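PDB 3MMH: methionine-R-sulfoxide reductase from Neisseria meningitidis, which catalyses the reduction of free methionine-R-sulfoxide to methionine, using a GAF-type domain as the scaffold for its substrate pocket. Local coordinates for residues F50-L64 and A67-F80. Numbering follows the deposited sequence. Where two conformers were deposited one is given.
Sequences FWVGFYLVDTRSDEL and APFQGPLACTRIPF. With SME (methionine sulfoxide), chain C.
Trp51 lies between Phe69 and the methyl group of the bound methionine sulfoxide. With CG anti to the backbone N (chi1 -161°), the end of the indole swings in against Phe69 and Pro72. Followed outward, its CB and CG pass Gln70 O, CD1 meets the Pro72 ring, and NE1 gives a weak, bent hydrogen bond to Pro72 O, which sits at the indole edge, in plane (2.9 Å, 129° at the hydrogen). At the far end CZ2 touches Phe69 CG at 3.3 Å and Ala74 CB, while Phe69 CB stands over the face of the six-membered ring, nearest CH2 and CZ2, in a CH-pi contact. The Phe69 ring is nearly parallel to the indole, 16° between planes, but slid aside with little overlap. Substrate CE covers the opposite indole face, over its centre, 3.5 Å from Trp51 CE2. Trp51 and Phe69 sit on neighbouring strands of the antiparallel GAF-domain sheet, in which strand 63-70 runs between 51-58 and 77-79; Pro72 and Ala74 belong to the loop that follows. Val52 and Gln70 exchange two backbone hydrogen bonds, Leu64 and Ile78 another two. Tyr55 continues the pocket wall: Ile78 CD1 lies over one ring face in a CH-pi contact, 3.7 Å from Tyr55 CZ, and OH donates to an in-plane lone pair of Cys75 O (2.8 Å), tying the strand to the loop whose Cys75 is disulfide-bonded to Cys109. Further along, Arg77 extends its chain so that NH1 meets Glu63 OE1 in the guanidinium plane (3.0 Å), with a weaker salt bridge from NH1 to Asp58 OD2 at 3.5 Å; its NE pairs with Glu29 of the second subunit.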
loop_
_atom_site.group_PDB
_atom_site.type_symbol
_atom_site.label_atom_id
_atom_site.label_comp_id
_atom_site.label_asym_id
_atom_site.label_seq_id
_atom_site.Cartn_x
_atom_site.Cartn_y
_atom_site.Cartn_z
ATOM N N PHE A 50 10.188 6.796 6.893
ATOM C CA PHE A 50 10.810 5.849 5.966
ATOM C C PHE A 50 9.849 4.716 5.551
ATOM O O PHE A 50 9.821 4.347 4.353
ATOM C CB PHE A 50 12.035 5.229 6.662
ATOM C CG PHE A 50 12.793 4.248 5.849
ATOM C CD1 PHE A 50 13.502 4.630 4.704
ATOM C CD2 PHE A 50 12.843 2.927 6.254
ATOM C CE1 PHE A 50 14.188 3.695 3.925
ATOM C CE2 PHE A 50 13.544 1.995 5.493
ATOM C CZ PHE A 50 14.279 2.432 4.435
ATOM N N TRP A 51 9.086 4.176 6.468
ATOM C CA TRP A 51 8.168 3.131 6.201
ATOM C C TRP A 51 6.998 3.292 7.094
ATOM O O TRP A 51 7.140 3.542 8.301
ATOM C CB TRP A 51 8.860 1.760 6.438
ATOM C CG TRP A 51 8.245 0.548 5.814
ATOM C CD1 TRP A 51 8.654 -0.010 4.623
ATOM C CD2 TRP A 51 7.122 -0.236 6.267
ATOM N NE1 TRP A 51 7.885 -1.089 4.367
ATOM C CE2 TRP A 51 6.940 -1.269 5.344
ATOM C CE3 TRP A 51 6.301 -0.214 7.398
ATOM C CZ2 TRP A 51 5.967 -2.243 5.469
ATOM C CZ3 TRP A 51 5.319 -1.141 7.542
ATOM C CH2 TRP A 51 5.139 -2.151 6.581
ATOM N N VAL A 52 5.787 3.083 6.589
ATOM C CA VAL A 52 4.603 3.089 7.433
ATOM C C VAL A 52 3.522 2.195 6.810
ATOM O O VAL A 52 3.253 2.323 5.610
ATOM C CB VAL A 52 4.048 4.490 7.766
ATOM C CG1 VAL A 52 3.769 5.310 6.514
ATOM C CG2 VAL A 52 2.868 4.434 8.707
ATOM N N GLY A 53 2.910 1.343 7.591
ATOM C CA GLY A 53 1.935 0.433 7.059
ATOM C C GLY A 53 1.457 -0.569 8.025
ATOM O O GLY A 53 1.579 -0.362 9.269
ATOM N N PHE A 54 0.903 -1.658 7.547
ATOM C CA PHE A 54 0.164 -2.622 8.355
ATOM C C PHE A 54 0.605 -4.030 8.087
ATOM O O PHE A 54 0.907 -4.384 6.929
ATOM C CB PHE A 54 -1.329 -2.487 8.105
ATOM C CG PHE A 54 -1.875 -1.115 8.453
ATOM C CD1 PHE A 54 -2.259 -0.824 9.735
ATOM C CD2 PHE A 54 -1.865 -0.086 7.514
ATOM C CE1 PHE A 54 -2.712 0.464 10.025
ATOM C CE2 PHE A 54 -2.333 1.187 7.801
ATOM C CZ PHE A 54 -2.711 1.438 9.104
ATOM N N TYR A 55 0.492 -4.849 9.119
ATOM C CA TYR A 55 0.453 -6.302 9.001
ATOM C C TYR A 55 -0.814 -6.793 9.646
ATOM O O TYR A 55 -1.265 -6.205 10.649
ATOM C CB TYR A 55 1.650 -6.972 9.707
ATOM C CG TYR A 55 2.981 -6.814 9.069
ATOM C CD1 TYR A 55 3.561 -7.894 8.379
ATOM C CD2 TYR A 55 3.742 -5.622 9.154
ATOM C CE1 TYR A 55 4.761 -7.769 7.767
ATOM C CE2 TYR A 55 4.968 -5.491 8.538
ATOM C CZ TYR A 55 5.491 -6.572 7.808
ATOM O OH TYR A 55 6.696 -6.442 7.170
ATOM N N LEU A 56 -1.376 -7.857 9.144
ATOM C CA LEU A 56 -2.659 -8.410 9.618
ATOM C C LEU A 56 -2.462 -9.848 10.085
ATOM O O LEU A 56 -1.699 -10.605 9.470
ATOM C CB LEU A 56 -3.763 -8.323 8.549
ATOM C CG LEU A 56 -4.128 -6.893 8.152
ATOM C CD1 LEU A 56 -5.087 -6.923 6.947
ATOM C CD2 LEU A 56 -4.634 -6.041 9.321
ATOM N N VAL A 57 -3.124 -10.222 11.159
ATOM C CA VAL A 57 -2.992 -11.566 11.692
ATOM C C VAL A 57 -3.640 -12.601 10.750
ATOM O O VAL A 57 -4.806 -12.437 10.380
ATOM C CB VAL A 57 -3.609 -11.651 13.115
ATOM C CG1 VAL A 57 -3.702 -13.105 13.565
ATOM C CG2 VAL A 57 -2.825 -10.791 14.086
ATOM N N ASP A 58 -2.902 -13.656 10.465
ATOM C CA ASP A 58 -3.343 -14.850 9.779
ATOM C C ASP A 58 -3.494 -15.933 10.791
ATOM O O ASP A 58 -2.498 -16.495 11.253
ATOM C CB ASP A 58 -2.358 -15.293 8.710
ATOM C CG ASP A 58 -2.837 -16.472 7.931
ATOM O OD1 ASP A 58 -4.003 -16.826 7.931
ATOM O OD2 ASP A 58 -1.967 -17.103 7.334
ATOM N N THR A 59 -4.724 -16.234 11.180
ATOM C CA THR A 59 -4.956 -17.293 12.149
ATOM C C THR A 59 -4.607 -18.695 11.623
ATOM O O THR A 59 -4.247 -19.586 12.432
ATOM C CB THR A 59 -6.404 -17.223 12.621
ATOM O OG1 THR A 59 -7.273 -17.267 11.480
ATOM C CG2 THR A 59 -6.725 -15.922 13.386
ATOM N N ARG A 60 -4.490 -18.915 10.330
ATOM C CA ARG A 60 -4.154 -20.271 9.923
ATOM C C ARG A 60 -2.673 -20.576 10.344
ATOM O O ARG A 60 -2.339 -21.698 10.703
ATOM C CB ARG A 60 -4.305 -20.393 8.448
ATOM C CG ARG A 60 -5.717 -20.382 7.964
ATOM C CD ARG A 60 -5.807 -20.423 6.419
ATOM N NE ARG A 60 -5.546 -21.752 5.834
ATOM C CZ ARG A 60 -5.471 -21.985 4.519
ATOM N NH1 ARG A 60 -5.640 -20.991 3.664
ATOM N NH2 ARG A 60 -5.216 -23.192 4.048
ATOM N N SER A 61 -1.768 -19.585 10.250
ATOM C CA SER A 61 -0.333 -19.764 10.365
ATOM C C SER A 61 0.257 -19.112 11.615
ATOM O O SER A 61 1.443 -19.258 11.884
ATOM C CB SER A 61 0.315 -19.192 9.080
ATOM O OG SER A 61 0.244 -17.824 9.073
ATOM N N ASP A 62 -0.551 -18.399 12.426
ATOM C CA ASP A 62 -0.058 -17.629 13.581
ATOM C C ASP A 62 1.099 -16.715 13.180
ATOM O O ASP A 62 2.150 -16.587 13.876
ATOM C CB ASP A 62 0.342 -18.488 14.734
ATOM C CG ASP A 62 -0.823 -19.264 15.245
ATOM O OD1 ASP A 62 -1.916 -18.653 15.367
ATOM O OD2 ASP A 62 -0.651 -20.464 15.486
ATOM N N GLU A 63 0.859 -16.023 12.064
ATOM C CA GLU A 63 1.805 -15.031 11.590
ATOM C C GLU A 63 1.082 -13.735 11.268
ATOM O O GLU A 63 -0.098 -13.739 10.876
ATOM C CB GLU A 63 2.482 -15.524 10.278
ATOM C CG GLU A 63 3.361 -16.725 10.443
ATOM C CD GLU A 63 3.836 -17.378 9.215
ATOM O OE1 GLU A 63 3.218 -17.337 8.184
ATOM O OE2 GLU A 63 4.826 -18.123 9.346
ATOM N N LEU A 64 1.821 -12.635 11.360
ATOM C CA LEU A 64 1.437 -11.356 10.789
ATOM C C LEU A 64 1.800 -11.395 9.300
ATOM O O LEU A 64 2.923 -11.781 8.956
ATOM C CB LEU A 64 2.166 -10.255 11.480
ATOM C CG LEU A 64 1.687 -9.903 12.908
ATOM C CD1 LEU A 64 2.671 -9.058 13.659
ATOM C CD2 LEU A 64 0.287 -9.217 12.851
ATOM N N ALA A 67 0.324 -6.145 4.722
ATOM C CA ALA A 67 -0.881 -5.524 4.194
ATOM C C ALA A 67 -0.458 -4.212 3.532
ATOM O O ALA A 67 0.729 -3.993 3.310
ATOM C CB ALA A 67 -1.956 -5.487 5.263
ATOM N N PRO A 68 -1.348 -3.229 3.301
ATOM C CA PRO A 68 -0.874 -1.979 2.681
ATOM C C PRO A 68 0.213 -1.274 3.480
ATOM O O PRO A 68 0.158 -1.240 4.710
ATOM C CB PRO A 68 -2.139 -1.178 2.532
ATOM C CG PRO A 68 -3.229 -2.177 2.322
ATOM C CD PRO A 68 -2.826 -3.306 3.279
ATOM N N PHE A 69 1.109 -0.603 2.766
ATOM C CA PHE A 69 2.188 0.161 3.355
ATOM C C PHE A 69 2.786 1.098 2.321
ATOM O O PHE A 69 2.615 0.884 1.114
ATOM C CB PHE A 69 3.269 -0.739 3.915
ATOM C CG PHE A 69 4.114 -1.470 2.829
ATOM C CD1 PHE A 69 3.703 -2.649 2.299
ATOM C CD2 PHE A 69 5.278 -0.872 2.413
ATOM C CE1 PHE A 69 4.492 -3.286 1.349
ATOM C CE2 PHE A 69 6.086 -1.536 1.449
ATOM C CZ PHE A 69 5.675 -2.727 0.956
ATOM N N GLN A 70 3.541 2.064 2.780
ATOM C CA GLN A 70 4.384 2.918 1.973
ATOM C C GLN A 70 5.799 2.844 2.478
ATOM O O GLN A 70 6.050 2.727 3.675
ATOM C CB GLN A 70 3.835 4.344 1.934
ATOM C CG GLN A 70 2.433 4.420 1.420
ATOM C CD GLN A 70 1.999 5.322 0.385
ATOM O OE1 GLN A 70 0.804 5.362 -0.001
ATOM N NE2 GLN A 70 2.902 6.092 -0.099
ATOM N N GLY A 71 6.741 2.936 1.541
ATOM C CA GLY A 71 8.140 2.756 1.813
ATOM C C GLY A 71 8.705 1.545 1.053
ATOM O O GLY A 71 7.989 0.944 0.215
ATOM N N PRO A 72 9.960 1.162 1.267
ATOM C CA PRO A 72 10.581 0.068 0.521
ATOM C C PRO A 72 9.974 -1.301 0.843
ATOM O O PRO A 72 9.371 -1.496 1.896
ATOM C CB PRO A 72 12.059 0.179 0.899
ATOM C CG PRO A 72 12.015 0.810 2.264
ATOM C CD PRO A 72 10.908 1.823 2.177
ATOM N N LEU A 73 10.443 -2.304 0.110
ATOM C CA LEU A 73 9.658 -3.614 0.126
ATOM C C LEU A 73 10.074 -4.115 1.493
ATOM O O LEU A 73 11.074 -3.738 2.109
ATOM C CB LEU A 73 10.122 -4.551 -0.990
ATOM C CG LEU A 73 11.586 -4.986 -0.918
ATOM C CD1 LEU A 73 11.731 -6.219 -0.040
ATOM C CD2 LEU A 73 12.147 -5.240 -2.308
ATOM N N ALA A 74 9.239 -5.021 1.968
ATOM C CA ALA A 74 9.281 -5.531 3.314
ATOM C C ALA A 74 9.074 -7.005 3.377
ATOM O O ALA A 74 8.608 -7.655 2.431
ATOM C CB ALA A 74 8.184 -4.836 4.226
ATOM N N CYS A 75 9.430 -7.598 4.496
ATOM C CA CYS A 75 9.125 -9.000 4.856
ATOM C C CYS A 75 7.673 -9.252 4.755
ATOM O O CYS A 75 6.898 -8.446 5.270
ATOM C CB CYS A 75 9.539 -9.348 6.304
ATOM S SG CYS A 75 11.275 -8.907 6.764
ATOM N N THR A 76 7.213 -10.368 4.198
ATOM C CA THR A 76 5.796 -10.636 4.104
ATOM C C THR A 76 5.167 -11.270 5.315
ATOM O O THR A 76 3.980 -11.150 5.466
ATOM C CB THR A 76 5.373 -11.349 2.827
ATOM O OG1 THR A 76 5.921 -12.666 2.876
ATOM C CG2 THR A 76 5.839 -10.586 1.560
ATOM N N ARG A 77 5.974 -11.905 6.135
ATOM C CA ARG A 77 5.529 -12.700 7.254
ATOM C C ARG A 77 6.350 -12.506 8.488
ATOM O O ARG A 77 7.506 -12.578 8.427
ATOM C CB ARG A 77 5.445 -14.194 6.892
ATOM C CG ARG A 77 4.266 -14.459 5.970
ATOM C CD ARG A 77 4.051 -15.830 5.492
ATOM N NE ARG A 77 2.856 -15.806 4.634
ATOM C CZ ARG A 77 1.596 -16.100 4.939
ATOM N NH1 ARG A 77 1.254 -16.495 6.146
ATOM N NH2 ARG A 77 0.677 -16.025 3.990
ATOM N N ILE A 78 5.706 -12.261 9.615
ATOM C CA ILE A 78 6.372 -12.120 10.924
ATOM C C ILE A 78 5.671 -13.106 11.897
ATOM O O ILE A 78 4.498 -12.956 12.187
ATOM C CB ILE A 78 6.324 -10.660 11.440
ATOM C CG1 ILE A 78 7.026 -9.709 10.444
ATOM C CG2 ILE A 78 7.038 -10.568 12.796
ATOM C CD1 ILE A 78 6.829 -8.283 10.772
ATOM N N PRO A 79 6.405 -14.083 12.415
ATOM C CA PRO A 79 5.809 -14.992 13.368
ATOM C C PRO A 79 5.326 -14.294 14.641
ATOM O O PRO A 79 5.998 -13.377 15.141
ATOM C CB PRO A 79 6.913 -16.002 13.667
ATOM C CG PRO A 79 7.841 -15.879 12.546
ATOM C CD PRO A 79 7.794 -14.467 12.097
ATOM N N PHE A 80 4.279 -14.878 15.256
ATOM C CA PHE A 80 3.891 -14.455 16.606
ATOM C C PHE A 80 5.125 -14.377 17.513
ATOM O O PHE A 80 5.906 -15.313 17.563
ATOM C CB PHE A 80 2.917 -15.490 17.207
ATOM C CG PHE A 80 2.498 -15.184 18.592
ATOM C CD1 PHE A 80 1.539 -14.248 18.834
ATOM C CD2 PHE A 80 3.139 -15.778 19.677
ATOM C CE1 PHE A 80 1.168 -13.932 20.097
ATOM C CE2 PHE A 80 2.817 -15.439 20.960
ATOM C CZ PHE A 80 1.823 -14.513 21.218
HETATM N N SME C . 10.948 -4.136 12.162
HETATM C CA SME C . 9.754 -5.012 12.230
HETATM C CB SME C . 9.496 -5.780 10.917
HETATM C CG SME C . 8.682 -5.025 9.854
HETATM S S SME C . 9.641 -3.875 8.953
HETATM O OE SME C . 10.595 -3.017 9.631
HETATM C CE SME C . 8.405 -3.168 7.948
HETATM C C SME C . 9.847 -5.931 13.416
HETATM O O SME C . 8.872 -6.656 13.657
HETATM O OXT SME C . 10.906 -5.906 14.153
#